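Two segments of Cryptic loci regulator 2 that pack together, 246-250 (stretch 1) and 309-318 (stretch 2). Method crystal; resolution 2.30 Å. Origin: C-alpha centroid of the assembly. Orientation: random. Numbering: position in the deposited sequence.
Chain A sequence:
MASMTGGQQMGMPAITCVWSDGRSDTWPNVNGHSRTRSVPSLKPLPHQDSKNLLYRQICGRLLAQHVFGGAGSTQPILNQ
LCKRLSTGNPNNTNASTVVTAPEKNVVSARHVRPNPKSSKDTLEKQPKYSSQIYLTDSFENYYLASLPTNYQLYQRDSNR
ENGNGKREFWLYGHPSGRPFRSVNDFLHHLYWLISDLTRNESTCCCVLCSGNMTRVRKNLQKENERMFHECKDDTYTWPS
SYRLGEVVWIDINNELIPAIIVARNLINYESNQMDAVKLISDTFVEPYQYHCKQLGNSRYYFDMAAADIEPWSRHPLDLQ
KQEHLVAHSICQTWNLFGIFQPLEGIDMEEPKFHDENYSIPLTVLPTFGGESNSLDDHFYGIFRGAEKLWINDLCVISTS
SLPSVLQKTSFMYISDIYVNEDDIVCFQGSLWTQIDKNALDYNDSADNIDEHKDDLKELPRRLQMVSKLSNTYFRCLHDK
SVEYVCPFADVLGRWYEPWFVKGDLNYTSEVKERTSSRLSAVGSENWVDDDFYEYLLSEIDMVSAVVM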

# COMPACT_ATOMS: atom_id res chain seq x y z
N GLU A 246 -11.13 3.44 9.54
CA GLU A 246 -11.52 4.75 10.05
C GLU A 246 -12.90 4.70 10.69
O GLU A 246 -13.77 3.91 10.30
N VAL A 247 -13.09 5.55 11.70
CA VAL A 247 -14.37 5.73 12.36
C VAL A 247 -15.07 6.92 11.71
O VAL A 247 -14.50 8.02 11.64
N VAL A 248 -16.29 6.70 11.24
CA VAL A 248 -17.01 7.68 10.43
C VAL A 248 -18.44 7.81 10.96
O VAL A 248 -18.86 7.09 11.86
N TRP A 249 -19.18 8.74 10.37
CA TRP A 249 -20.61 8.87 10.59
C TRP A 249 -21.35 8.33 9.37
O TRP A 249 -21.05 8.71 8.24
N ILE A 250 -22.32 7.45 9.62
CA ILE A 250 -23.18 6.93 8.57
C ILE A 250 -24.52 7.65 8.64
O ILE A 250 -25.04 7.92 9.72
N ILE A 309 -21.64 9.24 3.94
CA ILE A 309 -20.66 9.11 5.01
C ILE A 309 -20.01 10.47 5.24
O ILE A 309 -19.71 11.19 4.29
N GLU A 310 -19.80 10.80 6.51
CA GLU A 310 -19.15 12.05 6.88
C GLU A 310 -18.02 11.77 7.85
O GLU A 310 -18.10 10.83 8.65
N PRO A 311 -16.94 12.56 7.79
CA PRO A 311 -15.82 12.32 8.72
C PRO A 311 -16.27 12.48 10.17
O PRO A 311 -17.17 13.25 10.48
N TRP A 312 -15.60 11.73 11.05
CA TRP A 312 -15.97 11.73 12.46
C TRP A 312 -16.01 13.14 13.04
O TRP A 312 -16.83 13.43 13.92
N SER A 313 -15.13 14.02 12.58
CA SER A 313 -15.03 15.37 13.13
C SER A 313 -16.15 16.30 12.66
O SER A 313 -16.14 17.47 13.03
N ARG A 314 -17.09 15.81 11.85
CA ARG A 314 -18.16 16.67 11.36
C ARG A 314 -19.26 16.86 12.39
O ARG A 314 -19.78 17.97 12.55
N HIS A 315 -19.63 15.80 13.11
CA HIS A 315 -20.69 15.88 14.10
C HIS A 315 -20.18 15.46 15.47
O HIS A 315 -19.21 14.70 15.57
N PRO A 316 -20.80 15.93 16.55
CA PRO A 316 -20.37 15.54 17.89
C PRO A 316 -20.95 14.19 18.30
O PRO A 316 -22.01 13.78 17.84
N LEU A 317 -20.22 13.51 19.18
CA LEU A 317 -20.74 12.32 19.82
C LEU A 317 -21.41 12.69 21.14
O LEU A 317 -21.08 13.70 21.77
N ASP A 318 -22.36 11.86 21.55
CA ASP A 318 -23.19 12.13 22.72
C ASP A 318 -22.63 11.39 23.92
O ASP A 318 -22.40 10.18 23.86

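Packing of residues 246-250 against 309-318 of Cryptic loci regulator 2, a contact that buries 529 Å² summed over both sides and centres on the indole of Trp249. Backbone pairing sets the frame. Trp249 and Glu310 form an antiparallel hydrogen-bonded pair, with Trp249 N donating to Glu310 O at 2.9 Å and Glu310 N donating to Trp249 O at 3.0 Å, both nearly straight. Trp249 O also receives a CA-H...O contact from Ile309 CA at 3.3 Å. This pairing puts the side chains of Trp249 and Glu310 on one face of the sheet and those of Ile250 and Ile309 on the other.

The aromatic contacts start from Trp249 (chi1 m, chi2 113°), which starts out on its face of the sheet, but its ring reaches back over the second stretch, which covers 173 Å² of the residue, the largest share of any here. Its six-membered ring makes an offset stack with that of Trp312 (chi1 t, chi2 -108°), centroids 4.4 Å apart and planes at 11°; Trp249 CZ2 and Trp312 CZ3 approach to 3.4 Å. The opposite face of the Trp249 indole is covered by His315 (chi1 m), which points toward the first stretch: His315 CB lies over the five-membered ring in a CH-pi contact, and the imidazole turns its edge to that face, planes at 67°. Val247 (chi1 t), also pointing toward its partner stretch, extends the pile, its CG1 lying over the face of Trp312 turned away from Trp249, 3.5 Å from Trp312 CE3. The layers thus run Val247, Trp312, Trp249, His315. At the Trp249 edge, Leu317 (chi1 p, chi2 p) makes a looser contact, with Trp249 CZ2 to Leu317 CB at 4.4 Å; the end of the leucine leads away.

Aliphatic packing occupies the sheet face opposite Trp249, where Ile250 (m, m) brings its end nearer the second stretch, so that Ile250 CD1 meets Ile309 CG1 at 3.5 Å. Ile309 (m, t) also touches Val248 (chi1 m), with Val248 CG2 to Ile309 CG2 at 3.4 Å, and so packs against both residues.

Among the polar contacts, the indole nitrogen finds its acceptors in the backbone of the loop. Trp249 NE1 donates to His315 O at 3.2 Å and, weakly, to Trp312 O at 3.2 Å, tying the ring to the segment that wraps it. Within the second stretch, Arg314 N to Pro311 O (2.9 Å) braces the turn. His315 NE2 donates to Glu310 OE1 over a very short 2.4 Å, linking the imidazole to the carboxylate of the residue paired with Trp249; the Glu310 side chain (chi1 m) comes no closer to the first stretch than 4.4 Å, from Glu310 CB to Trp249 CB.

One ordered water joins the stretches where Val247 and Trp312 meet, donating to Val247 O at 2.9 Å and accepting from Trp312 N at 3.0 Å. Glu246, Ser313 and Asp318 make no contact across the interface; the Glu246 carboxylate is bonded elsewhere in the structure.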

# COMPACT_ATOMS: atom_id res chain seq x y z
CB GLU A 246 -11.53 5.79 8.93
CG GLU A 246 -10.17 6.08 8.33
CD GLU A 246 -10.17 7.35 7.50
OE1 GLU A 246 -9.28 8.20 7.72
OE2 GLU A 246 -11.05 7.50 6.63
CB VAL A 247 -14.19 5.94 13.87
CG1 VAL A 247 -15.49 6.37 14.53
CG2 VAL A 247 -13.66 4.67 14.52
CB VAL A 248 -17.01 7.31 8.94
CG1 VAL A 248 -15.59 7.06 8.44
CG2 VAL A 248 -17.88 6.07 8.68
CB TRP A 249 -21.02 10.33 10.83
CG TRP A 249 -20.67 10.86 12.18
CD1 TRP A 249 -19.76 11.83 12.47
CD2 TRP A 249 -21.23 10.45 13.44
NE1 TRP A 249 -19.72 12.06 13.83
CE2 TRP A 249 -20.61 11.22 14.44
CE3 TRP A 249 -22.19 9.51 13.81
CZ2 TRP A 249 -20.92 11.08 15.79
CZ3 TRP A 249 -22.50 9.37 15.15
CH2 TRP A 249 -21.86 10.15 16.13
CB ILE A 250 -23.37 5.40 8.71
CG1 ILE A 250 -22.08 4.67 8.33
CG2 ILE A 250 -24.54 4.91 7.87
CD1 ILE A 250 -21.57 4.98 6.94
CB ILE A 309 -19.59 8.05 4.69
CG1 ILE A 309 -20.26 6.76 4.20
CG2 ILE A 309 -18.71 7.79 5.91
CD1 ILE A 309 -19.31 5.63 3.89
CB GLU A 310 -20.15 13.02 7.52
CG GLU A 310 -21.37 13.30 6.64
CD GLU A 310 -21.92 14.70 6.83
OE1 GLU A 310 -22.19 15.08 7.99
OE2 GLU A 310 -22.09 15.41 5.82
CB PRO A 311 -14.79 13.39 8.32
CG PRO A 311 -15.16 13.79 6.94
CD PRO A 311 -16.65 13.67 6.88
CB TRP A 312 -15.00 10.87 13.26
CG TRP A 312 -15.36 10.78 14.71
CD1 TRP A 312 -14.70 11.36 15.75
CD2 TRP A 312 -16.47 10.07 15.27
NE1 TRP A 312 -15.34 11.05 16.93
CE2 TRP A 312 -16.42 10.26 16.66
CE3 TRP A 312 -17.49 9.29 14.73
CZ2 TRP A 312 -17.36 9.70 17.52
CZ3 TRP A 312 -18.42 8.73 15.58
CH2 TRP A 312 -18.35 8.94 16.96
CB SER A 313 -13.68 15.98 12.78
OG SER A 313 -13.42 15.89 11.39
CB ARG A 314 -18.74 16.10 10.06
CG ARG A 314 -19.85 16.94 9.44
CD ARG A 314 -19.44 18.40 9.30
NE ARG A 314 -20.44 19.19 8.58
CZ ARG A 314 -21.60 19.57 9.09
NH1 ARG A 314 -21.94 19.22 10.32
NH2 ARG A 314 -22.44 20.30 8.36
CB HIS A 315 -21.88 14.98 13.71
CG HIS A 315 -22.41 15.24 12.33
ND1 HIS A 315 -22.96 16.45 11.96
CD2 HIS A 315 -22.48 14.45 11.24
CE1 HIS A 315 -23.34 16.39 10.70
NE2 HIS A 315 -23.06 15.18 10.24
CB PRO A 316 -20.92 16.66 18.78
CG PRO A 316 -22.16 17.10 18.07
CD PRO A 316 -21.93 16.88 16.59
CB LEU A 317 -19.64 11.28 20.04
CG LEU A 317 -18.62 11.50 21.16
CD1 LEU A 317 -19.10 10.87 22.47
CD2 LEU A 317 -17.27 10.92 20.76
CB ASP A 318 -24.64 11.73 22.45
CG ASP A 318 -25.54 11.97 23.66
OD1 ASP A 318 -25.09 12.59 24.64
OD2 ASP A 318 -26.72 11.55 23.61
O HOH W 1 -13.31 10.14 10.06